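Local coordinates for VOC domain-containing protein (Streptococcus mutans, PDB 3L7T) that binds zinc, belongs to the vicinal oxygen chelate (glyoxalase) superfamily and may have lactoylglutathione lyase activity, at residues A[28-33]-A[46-51]; A[11-16]-A[124-129]; A[90-95]-A[118-123]. One frame throughout, in Å; residues are numbered along the deposited sequence.

How the contacts relate
The chain folds as two modules of the same strand order, and the contacts sample each module and the joint between them. Starting from the N terminus, residues 11-16, at the end of the first strand and in the loop after it, wait more than a hundred residues for their partner, 124-129, so contact 2 closes a loop that encloses the other two. Within it, contact 1 zips up the hairpin of strands 30-37 and 42-49, and contact 3 later packs the start of helix 92-102 on strand 118-123; these two follow in series without crossing. Contacts 2 and 3 touch where Pro129 meets Phe121 and Phe123, whereas contact 1 stands apart, its nearest atoms about 6 Å from contact 2.

Contact 1. Residues A[28-33]-A[46-51]; sequences GFEVIR and DLKCGD
Strands 30-33 and 46-49 run antiparallel with a strong twist, 130° between their directions, and Ile32 and Arg33 both face Asp46 in a classic beta bulge. The extra residue lets one carbonyl serve two amides: Asp46 O takes a bond of 2.7 Å from Ile32 N and a weak one from Arg33 N. Asp46 N returns a bond to Arg33 O, and farther along Lys48 N donates to Glu30 O. Where the strands part, a water bridges Glu30 N and Lys48 O.

Beside the bulge, Arg33 reaches across with its chain extended from CG to NE, and NH1 forms a salt bridge with Asp46 OD2 at 2.9 Å. The two flat groups are turned 70° against each other: the oxygen lies in the guanidinium plane, while the nitrogen meets the carboxylate from above its plane. Ile32 CG2 covers one guanidinium face. Asp46 OD1 is held more strongly by Lys44 in a salt bridge, and Arg33 NH1 is shared with Glu53, a small ionic network that should steady both groups; the side chain of Asp46 also touches the zinc ligand Glu55. The CD1 of Ile32 lies 3.8 Å from Lys48 CB.

On the other face Leu47 spreads its methyls, CD2 meeting Val31 CG2 at 3.9 Å and CD1 meeting Phe29 CB at 3.8 Å, against helix 16-26, where Leu47 touches Tyr23 and Val24. The Phe29 ring turns its edge to the end of the strand, with CD1 3.4 Å from Lys48 O and CE1 3.8 Å from Cys49 SG, a sulfur-aromatic contact. Leu3 and Ala5 of the second subunit pack on Phe29 and Cys49. This bulged hairpin forms the outer half of the first four-stranded sheet, in a beta-alpha-beta-beta-beta module characteristic of the glyoxalase fold.

Contact 2. Residues A[11-16]-A[124-129]; sequences LIVSDY and DPDGLP
With CG anti to its carbonyl carbon (chi1 -68°), Asp126 extends its carboxylate toward Ser14, whose OG sits between the backbone N and the carbonyl carbon (chi1 69°) and turns to meet it. The result is a pair of hydrogen bonds between the two modules of the glyoxalase fold, joining the loop between strand 5-12 and helix 16-26 to the type I turn Asp124-Gly127. Ser14 OG donates to Asp126 OD1 at 2.6 Å, on the syn side and close to the carboxylate plane. Ser14 N donates to Asp126 OD2 at 2.9 Å in a nearly straight bond (166°), arriving from above that plane. A water gives OD2 a further bond and accepts from Asp15 N; the carboxylate is thus gripped at both oxygens, which should fix its rotation.

Nearer the core, Leu11 CD2 and Leu128 CD2 meet methyl to methyl at 4.0 Å. A second water donates both to Ile12 O and to Asp124 OD2, the latter also bonded to Tyr23 of helix 16-26. Cys80 of the second subunit packs against Ser14 and Asp126, placing these bonds at the dimer interface. Within the turn, Asp124 OD1 accepts from Asp126 N at 2.7 Å, an Asx turn, and the same oxygen takes an additional bond of 2.9 Å from Leu128 N, which approaches from the opposite face of the carboxylate plane.

Contact 3. Residues A[90-95]-A[118-123]; sequences EDVEAS and KMAFFF
Val92, in the first turn of helix 92-102, points its side chain at strand 118-123 and divides its two methyls along it. Its CG1, anti to the backbone N (chi1 163°), packs on the Ala120 methyl, CB, at 4.0 Å and lies 3.9 Å from Met119 C. CG2 leans on the strand one residue earlier, 3.4 Å from Lys118 O, while Val92 CB comes within 4.1 Å of Lys118 CB. The branched valine thus straddles the backbone between two inward-facing residues, Lys118 and Ala120.

Beside this apolar contact Glu93 and Lys118 meet by bending. The lysine chain leaves the extended form at chi2, chi3 and chi4, and the glutamate bends at chi2 (66°) and turns again at chi3, bringing OE1 toward the strand. The side chains cross at a slant, with Lys118 NZ 3.4 Å from Glu93 OE1, a salt bridge whose hydrogen bond is weak; Lys118 CE lies just as near that oxygen.

Asp91 is the N-cap, its OD1 accepting a weak but straight bond from Ala94 N, and Val92 N bonds to Glu134. Met119 leaves the backbone on the side away from the helix; its side chain touches His133 and Glu131, a zinc-binding residue with no zinc bound in this chain's model. Helix 92-102 packs here on the sheet of the second beta-alpha-beta-beta-beta module of the glyoxalase fold, its start lying over the beginning of strand 118-123, which runs between strands 129-133 and 110-111.

Contact 1. Residues A[28-33]-A[46-51]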
ATOM      1  N   GLY A  28      17.384  -5.699   0.259  1.00 26.84           N
ATOM      2  CA  GLY A  28      17.992  -6.020  -1.047  1.00 28.74           C
ATOM      3  C   GLY A  28      17.195  -5.660  -2.296  1.00 28.84           C
ATOM      4  O   GLY A  28      17.467  -6.188  -3.382  1.00 27.83           O
ATOM      5  N   PHE A  29      16.234  -4.744  -2.188  1.00 26.70           N
ATOM      6  CA  PHE A  29      15.528  -4.292  -3.395  1.00 24.93           C
ATOM      7  C   PHE A  29      16.457  -3.580  -4.407  1.00 25.68           C
ATOM      8  O   PHE A  29      17.232  -2.709  -4.043  1.00 26.19           O
ATOM      9  CB  PHE A  29      14.383  -3.364  -3.019  1.00 23.85           C
ATOM     10  CG  PHE A  29      13.213  -4.067  -2.403  1.00 25.30           C
ATOM     11  CD1 PHE A  29      12.440  -4.934  -3.141  1.00 23.21           C
ATOM     12  CD2 PHE A  29      12.887  -3.852  -1.083  1.00 24.45           C
ATOM     13  CE1 PHE A  29      11.403  -5.627  -2.550  1.00 27.14           C
ATOM     14  CE2 PHE A  29      11.860  -4.570  -0.478  1.00 22.57           C
ATOM     15  CZ  PHE A  29      11.098  -5.424  -1.228  1.00 23.39           C
ATOM     16  N   GLU A  30      16.331  -3.917  -5.683  1.00 24.82           N
ATOM     17  CA  GLU A  30      17.047  -3.199  -6.738  1.00 27.68           C
ATOM     18  C   GLU A  30      16.545  -1.756  -6.903  1.00 27.56           C
ATOM     19  O   GLU A  30      15.355  -1.540  -7.078  1.00 26.95           O
ATOM     20  CB  GLU A  30      16.852  -3.979  -8.049  1.00 30.83           C
ATOM     21  CG  GLU A  30      17.678  -3.525  -9.238  1.00 36.34           C
ATOM     22  CD  GLU A  30      17.142  -4.067 -10.568  1.00 41.67           C
ATOM     23  OE1 GLU A  30      16.597  -5.191 -10.591  1.00 43.71           O
ATOM     24  OE2 GLU A  30      17.218  -3.335 -11.574  1.00 44.01           O
ATOM     25  N   VAL A  31      17.458  -0.785  -6.984  1.00 26.42           N
ATOM     26  CA  VAL A  31      17.097   0.585  -7.310  1.00 26.10           C
ATOM     27  C   VAL A  31      16.881   0.759  -8.812  1.00 27.31           C
ATOM     28  O   VAL A  31      17.773   0.460  -9.627  1.00 28.62           O
ATOM     29  CB  VAL A  31      18.205   1.563  -6.845  1.00 27.12           C
ATOM     30  CG1 VAL A  31      17.866   2.967  -7.271  1.00 26.92           C
ATOM     31  CG2 VAL A  31      18.371   1.483  -5.317  1.00 26.69           C
ATOM     32  N   ILE A  32      15.694   1.220  -9.188  1.00 26.00           N
ATOM     33  CA  ILE A  32      15.428   1.561 -10.570  1.00 25.99           C
ATOM     34  C   ILE A  32      15.882   2.978 -10.882  1.00 26.54           C
ATOM     35  O   ILE A  32      16.576   3.189 -11.876  1.00 26.50           O
ATOM     36  CB  ILE A  32      13.944   1.404 -10.933  1.00 26.53           C
ATOM     37  CG1 ILE A  32      13.455  -0.029 -10.650  1.00 27.08           C
ATOM     38  CG2 ILE A  32      13.703   1.787 -12.397  1.00 28.10           C
ATOM     39  CD1 ILE A  32      11.932  -0.159 -10.563  1.00 26.79           C
ATOM     40  N   ARG A  33      15.410   3.943 -10.090  1.00 24.09           N
ATOM     41  CA  ARG A  33      15.731   5.360 -10.254  1.00 26.40           C
ATOM     42  C   ARG A  33      15.805   5.975  -8.880  1.00 25.18           C
ATOM     43  O   ARG A  33      15.130   5.525  -7.940  1.00 22.65           O
ATOM     44  CB  ARG A  33      14.616   6.122 -11.003  1.00 24.61           C
ATOM     45  CG  ARG A  33      14.094   5.445 -12.243  1.00 33.98           C
ATOM     46  CD  ARG A  33      12.843   6.166 -12.802  1.00 24.80           C
ATOM     47  NE  ARG A  33      12.117   5.234 -13.638  1.00 28.05           N
ATOM     48  CZ  ARG A  33      11.124   4.479 -13.204  1.00 27.29           C
ATOM     49  NH1 ARG A  33      10.690   4.610 -11.940  1.00 28.80           N
ATOM     50  NH2 ARG A  33      10.607   3.563 -14.008  1.00 29.98           N
ATOM     51  N   ASP A  46      12.737   4.810  -6.463  1.00 21.10           N
ATOM     52  CA  ASP A  46      11.899   3.797  -7.119  1.00 21.54           C
ATOM     53  C   ASP A  46      12.591   2.443  -7.109  1.00 20.64           C
ATOM     54  O   ASP A  46      13.707   2.295  -7.637  1.00 23.19           O
ATOM     55  CB  ASP A  46      11.619   4.214  -8.561  1.00 20.67           C
ATOM     56  CG  ASP A  46      10.881   5.559  -8.656  1.00 27.10           C
ATOM     57  OD1 ASP A  46      10.055   5.880  -7.761  1.00 26.74           O
ATOM     58  OD2 ASP A  46      11.107   6.287  -9.652  1.00 27.58           O
ATOM     59  N   LEU A  47      11.934   1.461  -6.485  1.00 19.75           N
ATOM     60  CA  LEU A  47      12.533   0.132  -6.274  1.00 20.14           C
ATOM     61  C   LEU A  47      11.803  -0.947  -7.055  1.00 22.10           C
ATOM     62  O   LEU A  47      10.586  -0.915  -7.184  1.00 20.73           O
ATOM     63  CB  LEU A  47      12.451  -0.223  -4.785  1.00 20.31           C
ATOM     64  CG  LEU A  47      13.144   0.784  -3.862  1.00 19.50           C
ATOM     65  CD1 LEU A  47      13.242   0.227  -2.439  1.00 23.84           C
ATOM     66  CD2 LEU A  47      14.585   1.138  -4.351  1.00 26.00           C
ATOM     67  N   LYS A  48      12.534  -1.955  -7.522  1.00 21.02           N
ATOM     68  CA  LYS A  48      11.880  -3.028  -8.229  1.00 22.62           C
ATOM     69  C   LYS A  48      11.437  -4.153  -7.311  1.00 22.53           C
ATOM     70  O   LYS A  48      12.254  -4.704  -6.553  1.00 24.44           O
ATOM     71  CB  LYS A  48      12.812  -3.591  -9.300  1.00 23.22           C
ATOM     72  CG  LYS A  48      12.149  -4.664 -10.136  1.00 27.10           C
ATOM     73  CD  LYS A  48      12.934  -4.930 -11.439  1.00 32.94           C
ATOM     74  CE  LYS A  48      12.084  -5.761 -12.404  1.00 35.28           C
ATOM     75  NZ  LYS A  48      11.971  -7.146 -11.843  1.00 39.46           N
ATOM     76  N   CYS A  49      10.191  -4.592  -7.462  1.00 23.26           N
ATOM     77  CA  CYS A  49       9.734  -5.805  -6.768  1.00 25.65           C
ATOM     78  C   CYS A  49       8.936  -6.697  -7.725  1.00 26.95           C
ATOM     79  O   CYS A  49       7.743  -6.487  -7.911  1.00 26.73           O
ATOM     80  CB  CYS A  49       8.897  -5.467  -5.533  1.00 25.38           C
ATOM     81  SG  CYS A  49       8.443  -6.960  -4.577  1.00 28.84           S
ATOM     82  N   GLY A  50       9.635  -7.583  -8.441  1.00 28.70           N
ATOM     83  CA  GLY A  50       9.027  -8.274  -9.583  1.00 29.10           C
ATOM     84  C   GLY A  50       8.399  -7.266 -10.538  1.00 29.47           C
ATOM     85  O   GLY A  50       9.060  -6.311 -10.945  1.00 29.70           O
ATOM     86  N   ASP A  51       7.112  -7.422 -10.853  1.00 27.97           N
ATOM     87  CA  ASP A  51       6.483  -6.538 -11.842  1.00 28.98           C
ATOM     88  C   ASP A  51       5.910  -5.248 -11.286  1.00 27.76           C
ATOM     89  O   ASP A  51       5.250  -4.518 -11.991  1.00 27.53           O
ATOM     90  CB  ASP A  51       5.377  -7.253 -12.619  1.00 32.87           C
ATOM     91  CG  ASP A  51       5.798  -8.613 -13.119  1.00 39.75           C
ATOM     92  OD1 ASP A  51       6.865  -8.738 -13.773  1.00 44.35           O
ATOM     93  OD2 ASP A  51       5.009  -9.558 -12.891  1.00 51.88           O
TER
HETATM   94  O   HOH W   1      14.564  -5.923  -6.376  1.00 31.41           O

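Contact 2. Residues A[11-16]-A[124-129]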
ATOM      1  N   LEU A  11       5.092   4.884  -0.611  1.00 20.95           N
ATOM      2  CA  LEU A  11       5.071   5.009   0.833  1.00 20.28           C
ATOM      3  C   LEU A  11       5.941   6.159   1.213  1.00 20.58           C
ATOM      4  O   LEU A  11       6.788   6.606   0.417  1.00 20.87           O
ATOM      5  CB  LEU A  11       5.546   3.718   1.495  1.00 21.57           C
ATOM      6  CG  LEU A  11       6.958   3.213   1.231  1.00 26.76           C
ATOM      7  CD1 LEU A  11       7.841   3.643   2.380  1.00 26.83           C
ATOM      8  CD2 LEU A  11       6.960   1.693   1.133  1.00 27.93           C
ATOM      9  N   ILE A  12       5.696   6.650   2.419  1.00 19.00           N
ATOM     10  CA  ILE A  12       6.411   7.803   2.978  1.00 18.75           C
ATOM     11  C   ILE A  12       7.277   7.344   4.148  1.00 18.44           C
ATOM     12  O   ILE A  12       6.847   6.572   4.983  1.00 17.66           O
ATOM     13  CB  ILE A  12       5.414   8.883   3.441  1.00 20.31           C
ATOM     14  CG1 ILE A  12       4.765   9.510   2.192  1.00 21.99           C
ATOM     15  CG2 ILE A  12       6.134   9.979   4.319  1.00 19.51           C
ATOM     16  CD1 ILE A  12       3.711  10.564   2.438  1.00 27.02           C
ATOM     17  N   VAL A  13       8.490   7.893   4.250  1.00 19.37           N
ATOM     18  CA  VAL A  13       9.416   7.537   5.321  1.00 19.49           C
ATOM     19  C   VAL A  13       9.881   8.848   5.978  1.00 20.71           C
ATOM     20  O   VAL A  13       9.713   9.917   5.390  1.00 19.80           O
ATOM     21  CB  VAL A  13      10.644   6.732   4.816  1.00 19.47           C
ATOM     22  CG1 VAL A  13      10.198   5.397   4.139  1.00 21.31           C
ATOM     23  CG2 VAL A  13      11.511   7.571   3.864  1.00 19.18           C
ATOM     24  N   SER A  14      10.263   8.768   7.245  1.00 20.89           N
ATOM     25  CA  SER A  14      10.651   9.969   7.986  1.00 24.47           C
ATOM     26  C   SER A  14      12.114  10.336   7.695  1.00 24.86           C
ATOM     27  O   SER A  14      12.460  11.517   7.641  1.00 26.50           O
ATOM     28  CB  SER A  14      10.394   9.800   9.506  1.00 22.30           C
ATOM     29  OG  SER A  14      11.287   8.832  10.075  1.00 23.61           O
ATOM     30  N   ASP A  15      12.981   9.330   7.648  1.00 24.96           N
ATOM     31  CA  ASP A  15      14.410   9.572   7.506  1.00 27.11           C
ATOM     32  C   ASP A  15      14.880   8.879   6.239  1.00 24.54           C
ATOM     33  O   ASP A  15      15.044   7.666   6.226  1.00 25.90           O
ATOM     34  CB  ASP A  15      15.164   9.008   8.729  1.00 25.48           C
ATOM     35  CG  ASP A  15      16.663   9.265   8.670  1.00 35.40           C
ATOM     36  OD1 ASP A  15      17.294   9.030   7.608  1.00 32.58           O
ATOM     37  OD2 ASP A  15      17.237   9.621   9.724  1.00 37.40           O
ATOM     38  N   TYR A  16      15.062   9.647   5.169  1.00 24.27           N
ATOM     39  CA  TYR A  16      15.355   9.057   3.874  1.00 22.88           C
ATOM     40  C   TYR A  16      16.583   8.133   3.888  1.00 27.54           C
ATOM     41  O   TYR A  16      16.534   7.043   3.351  1.00 22.34           O
ATOM     42  CB  TYR A  16      15.445  10.140   2.789  1.00 25.93           C
ATOM     43  CG  TYR A  16      15.691   9.585   1.415  1.00 24.61           C
ATOM     44  CD1 TYR A  16      14.672   8.944   0.712  1.00 22.73           C
ATOM     45  CD2 TYR A  16      16.981   9.494   0.917  1.00 25.64           C
ATOM     46  CE1 TYR A  16      14.914   8.389  -0.505  1.00 24.89           C
ATOM     47  CE2 TYR A  16      17.224   8.962  -0.311  1.00 26.62           C
ATOM     48  CZ  TYR A  16      16.195   8.404  -1.027  1.00 26.91           C
ATOM     49  OH  TYR A  16      16.500   7.845  -2.262  1.00 26.31           O
ATOM     50  N   ASP A 124       9.187  -1.686   9.080  1.00 22.53           N
ATOM     51  CA  ASP A 124      10.171  -0.779   8.541  1.00 23.15           C
ATOM     52  C   ASP A 124      10.508   0.235   9.636  1.00 22.75           C
ATOM     53  O   ASP A 124       9.916   0.176  10.729  1.00 22.54           O
ATOM     54  CB  ASP A 124       9.709  -0.167   7.193  1.00 24.87           C
ATOM     55  CG  ASP A 124       9.000   1.180   7.314  1.00 23.51           C
ATOM     56  OD1 ASP A 124       8.489   1.570   8.408  1.00 23.37           O
ATOM     57  OD2 ASP A 124       8.878   1.831   6.224  1.00 22.40           O
ATOM     58  N   PRO A 125      11.539   1.055   9.408  1.00 22.58           N
ATOM     59  CA  PRO A 125      11.991   1.984  10.442  1.00 24.38           C
ATOM     60  C   PRO A 125      10.909   2.916  10.980  1.00 25.82           C
ATOM     61  O   PRO A 125      11.067   3.458  12.082  1.00 25.93           O
ATOM     62  CB  PRO A 125      13.096   2.790   9.732  1.00 23.09           C
ATOM     63  CG  PRO A 125      13.626   1.834   8.704  1.00 23.32           C
ATOM     64  CD  PRO A 125      12.410   1.082   8.221  1.00 23.57           C
ATOM     65  N   ASP A 126       9.843   3.136  10.211  1.00 21.89           N
ATOM     66  CA  ASP A 126       8.716   3.996  10.615  1.00 21.87           C
ATOM     67  C   ASP A 126       7.498   3.190  11.059  1.00 22.39           C
ATOM     68  O   ASP A 126       6.402   3.746  11.229  1.00 23.90           O
ATOM     69  CB  ASP A 126       8.355   4.966   9.502  1.00 21.37           C
ATOM     70  CG  ASP A 126       9.454   6.008   9.274  1.00 24.25           C
ATOM     71  OD1 ASP A 126       9.774   6.709  10.250  1.00 25.01           O
ATOM     72  OD2 ASP A 126      10.106   6.024   8.200  1.00 24.80           O
ATOM     73  N   GLY A 127       7.737   1.918  11.375  1.00 24.38           N
ATOM     74  CA  GLY A 127       6.704   1.021  11.914  1.00 25.11           C
ATOM     75  C   GLY A 127       5.689   0.524  10.880  1.00 24.03           C
ATOM     76  O   GLY A 127       4.578   0.089  11.233  1.00 23.59           O
ATOM     77  N   LEU A 128       6.038   0.637   9.603  1.00 23.00           N
ATOM     78  CA  LEU A 128       5.116   0.166   8.543  1.00 22.72           C
ATOM     79  C   LEU A 128       5.136  -1.378   8.608  1.00 21.41           C
ATOM     80  O   LEU A 128       6.210  -1.979   8.504  1.00 24.04           O
ATOM     81  CB  LEU A 128       5.655   0.610   7.187  1.00 21.52           C
ATOM     82  CG  LEU A 128       4.870   0.102   5.966  1.00 25.85           C
ATOM     83  CD1 LEU A 128       3.435   0.579   6.132  1.00 27.19           C
ATOM     84  CD2 LEU A 128       5.513   0.640   4.672  1.00 23.09           C
ATOM     85  N   PRO A 129       3.973  -2.020   8.824  1.00 22.05           N
ATOM     86  CA  PRO A 129       4.005  -3.495   8.870  1.00 22.01           C
ATOM     87  C   PRO A 129       4.248  -4.115   7.477  1.00 22.20           C
ATOM     88  O   PRO A 129       3.560  -3.761   6.504  1.00 22.17           O
ATOM     89  CB  PRO A 129       2.604  -3.881   9.361  1.00 19.82           C
ATOM     90  CG  PRO A 129       2.036  -2.648  10.011  1.00 25.93           C
ATOM     91  CD  PRO A 129       2.659  -1.481   9.185  1.00 21.38           C
TER
HETATM   92  O   HOH W   2       6.992   3.948   6.449  1.00 22.54           O
HETATM   93  O   HOH W   3      12.687   6.549   8.407  1.00 26.65           O

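Contact 3. Residues A[90-95]-A[118-123]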
ATOM      1  N   GLU A  90       9.766 -17.979  -0.800  1.00 33.83           N
ATOM      2  CA  GLU A  90       9.665 -19.447  -0.860  1.00 38.49           C
ATOM      3  C   GLU A  90       9.634 -20.069   0.539  1.00 36.10           C
ATOM      4  O   GLU A  90       8.929 -21.045   0.784  1.00 38.58           O
ATOM      5  CB  GLU A  90      10.825 -20.053  -1.663  1.00 38.89           C
ATOM      6  CG  GLU A  90      11.345 -19.180  -2.777  1.00 46.11           C
ATOM      7  CD  GLU A  90      11.667 -19.961  -4.034  1.00 57.75           C
ATOM      8  OE1 GLU A  90      12.361 -19.400  -4.911  1.00 60.14           O
ATOM      9  OE2 GLU A  90      11.214 -21.126  -4.155  1.00 61.61           O
ATOM     10  N   ASP A  91      10.411 -19.501   1.454  1.00 36.61           N
ATOM     11  CA  ASP A  91      10.646 -20.120   2.754  1.00 36.06           C
ATOM     12  C   ASP A  91      10.591 -19.041   3.838  1.00 34.86           C
ATOM     13  O   ASP A  91      11.562 -18.317   4.028  1.00 34.88           O
ATOM     14  CB  ASP A  91      12.031 -20.789   2.757  1.00 38.47           C
ATOM     15  CG  ASP A  91      12.301 -21.600   4.018  1.00 39.65           C
ATOM     16  OD1 ASP A  91      11.518 -21.518   4.987  1.00 42.74           O
ATOM     17  OD2 ASP A  91      13.317 -22.331   4.044  1.00 48.85           O
ATOM     18  N   VAL A  92       9.427 -18.880   4.459  1.00 32.21           N
ATOM     19  CA  VAL A  92       9.232 -17.869   5.532  1.00 31.63           C
ATOM     20  C   VAL A  92      10.188 -18.113   6.710  1.00 30.65           C
ATOM     21  O   VAL A  92      10.757 -17.181   7.272  1.00 30.17           O
ATOM     22  CB  VAL A  92       7.753 -17.831   6.004  1.00 29.21           C
ATOM     23  CG1 VAL A  92       7.606 -17.129   7.373  1.00 30.62           C
ATOM     24  CG2 VAL A  92       6.859 -17.144   4.956  1.00 25.86           C
ATOM     25  N   GLU A  93      10.387 -19.382   7.054  1.00 31.05           N
ATOM     26  CA  GLU A  93      11.187 -19.732   8.211  1.00 33.61           C
ATOM     27  C   GLU A  93      12.599 -19.189   8.053  1.00 31.93           C
ATOM     28  O   GLU A  93      13.105 -18.462   8.924  1.00 31.29           O
ATOM     29  CB  GLU A  93      11.218 -21.257   8.381  1.00 35.52           C
ATOM     30  CG  GLU A  93      11.329 -21.738   9.828  1.00 43.04           C
ATOM     31  CD  GLU A  93      10.102 -21.412  10.683  1.00 47.52           C
ATOM     32  OE1 GLU A  93       9.034 -22.053  10.507  1.00 50.96           O
ATOM     33  OE2 GLU A  93      10.225 -20.547  11.578  1.00 45.97           O
ATOM     34  N   ALA A  94      13.193 -19.498   6.905  1.00 30.96           N
ATOM     35  CA  ALA A  94      14.538 -19.094   6.580  1.00 31.53           C
ATOM     36  C   ALA A  94      14.650 -17.576   6.407  1.00 32.88           C
ATOM     37  O   ALA A  94      15.552 -16.940   6.970  1.00 31.38           O
ATOM     38  CB  ALA A  94      15.010 -19.826   5.323  1.00 32.18           C
ATOM     39  N   SER A  95      13.722 -17.005   5.633  1.00 31.35           N
ATOM     40  CA  SER A  95      13.677 -15.561   5.429  1.00 31.08           C
ATOM     41  C   SER A  95      13.612 -14.820   6.741  1.00 29.97           C
ATOM     42  O   SER A  95      14.327 -13.823   6.931  1.00 30.99           O
ATOM     43  CB  SER A  95      12.475 -15.172   4.571  1.00 29.92           C
ATOM     44  OG  SER A  95      12.677 -15.502   3.212  1.00 29.96           O
ATOM     45  N   LYS A 118       2.465 -20.442   5.882  1.00 34.48           N
ATOM     46  CA  LYS A 118       3.261 -19.685   6.838  1.00 34.47           C
ATOM     47  C   LYS A 118       3.415 -18.206   6.456  1.00 31.33           C
ATOM     48  O   LYS A 118       3.521 -17.855   5.289  1.00 30.53           O
ATOM     49  CB  LYS A 118       4.637 -20.326   7.021  1.00 33.23           C
ATOM     50  CG  LYS A 118       4.606 -21.668   7.708  1.00 41.46           C
ATOM     51  CD  LYS A 118       5.678 -22.579   7.129  1.00 50.61           C
ATOM     52  CE  LYS A 118       6.779 -22.864   8.141  1.00 57.29           C
ATOM     53  NZ  LYS A 118       6.256 -23.537   9.363  1.00 55.69           N
ATOM     54  N   MET A 119       3.520 -17.352   7.463  1.00 31.78           N
ATOM     55  CA  MET A 119       3.717 -15.922   7.209  1.00 30.65           C
ATOM     56  C   MET A 119       4.311 -15.338   8.472  1.00 30.90           C
ATOM     57  O   MET A 119       4.219 -15.958   9.531  1.00 29.59           O
ATOM     58  CB  MET A 119       2.389 -15.244   6.919  1.00 30.13           C
ATOM     59  CG  MET A 119       1.360 -15.528   7.965  1.00 31.99           C
ATOM     60  SD  MET A 119      -0.261 -14.873   7.558  1.00 41.39           S
ATOM     61  CE  MET A 119      -0.862 -14.497   9.200  1.00 43.24           C
ATOM     62  N   ALA A 120       4.908 -14.143   8.375  1.00 28.08           N
ATOM     63  CA  ALA A 120       5.477 -13.500   9.556  1.00 28.54           C
ATOM     64  C   ALA A 120       5.551 -11.998   9.289  1.00 28.01           C
ATOM     65  O   ALA A 120       5.848 -11.596   8.176  1.00 26.27           O
ATOM     66  CB  ALA A 120       6.852 -14.057   9.841  1.00 26.99           C
ATOM     67  N   PHE A 121       5.189 -11.191  10.283  1.00 26.11           N
ATOM     68  CA  PHE A 121       5.365  -9.739  10.217  1.00 26.04           C
ATOM     69  C   PHE A 121       6.702  -9.228  10.720  1.00 26.36           C
ATOM     70  O   PHE A 121       7.247  -9.691  11.743  1.00 26.84           O
ATOM     71  CB  PHE A 121       4.256  -9.009  10.980  1.00 28.32           C
ATOM     72  CG  PHE A 121       2.935  -8.973  10.257  1.00 33.90           C
ATOM     73  CD1 PHE A 121       2.654  -7.964   9.333  1.00 35.89           C
ATOM     74  CD2 PHE A 121       1.966  -9.925  10.530  1.00 36.78           C
ATOM     75  CE1 PHE A 121       1.430  -7.917   8.681  1.00 40.40           C
ATOM     76  CE2 PHE A 121       0.742  -9.892   9.885  1.00 39.06           C
ATOM     77  CZ  PHE A 121       0.473  -8.893   8.954  1.00 41.90           C
ATOM     78  N   PHE A 122       7.195  -8.207  10.033  1.00 25.54           N
ATOM     79  CA  PHE A 122       8.309  -7.387  10.521  1.00 24.76           C
ATOM     80  C   PHE A 122       7.931  -5.940  10.220  1.00 25.31           C
ATOM     81  O   PHE A 122       6.823  -5.689   9.750  1.00 26.60           O
ATOM     82  CB  PHE A 122       9.629  -7.814   9.853  1.00 23.99           C
ATOM     83  CG  PHE A 122       9.655  -7.654   8.358  1.00 27.07           C
ATOM     84  CD1 PHE A 122      10.480  -6.693   7.775  1.00 26.34           C
ATOM     85  CD2 PHE A 122       8.986  -8.566   7.519  1.00 23.80           C
ATOM     86  CE1 PHE A 122      10.618  -6.627   6.410  1.00 26.79           C
ATOM     87  CE2 PHE A 122       9.094  -8.483   6.162  1.00 25.05           C
ATOM     88  CZ  PHE A 122       9.908  -7.496   5.589  1.00 27.87           C
ATOM     89  N   PHE A 123       8.812  -4.987  10.510  1.00 25.38           N
ATOM     90  CA  PHE A 123       8.434  -3.575  10.410  1.00 24.39           C
ATOM     91  C   PHE A 123       9.549  -2.740   9.809  1.00 22.33           C
ATOM     92  O   PHE A 123      10.706  -3.048   9.995  1.00 24.44           O
ATOM     93  CB  PHE A 123       8.051  -3.027  11.788  1.00 26.02           C
ATOM     94  CG  PHE A 123       6.918  -3.775  12.425  1.00 29.68           C
ATOM     95  CD1 PHE A 123       5.610  -3.357  12.244  1.00 23.62           C
ATOM     96  CD2 PHE A 123       7.159  -4.959  13.102  1.00 32.87           C
ATOM     97  CE1 PHE A 123       4.557  -4.083  12.764  1.00 35.01           C
ATOM     98  CE2 PHE A 123       6.105  -5.718  13.598  1.00 37.59           C
ATOM     99  CZ  PHE A 123       4.804  -5.270  13.449  1.00 33.94           C
TER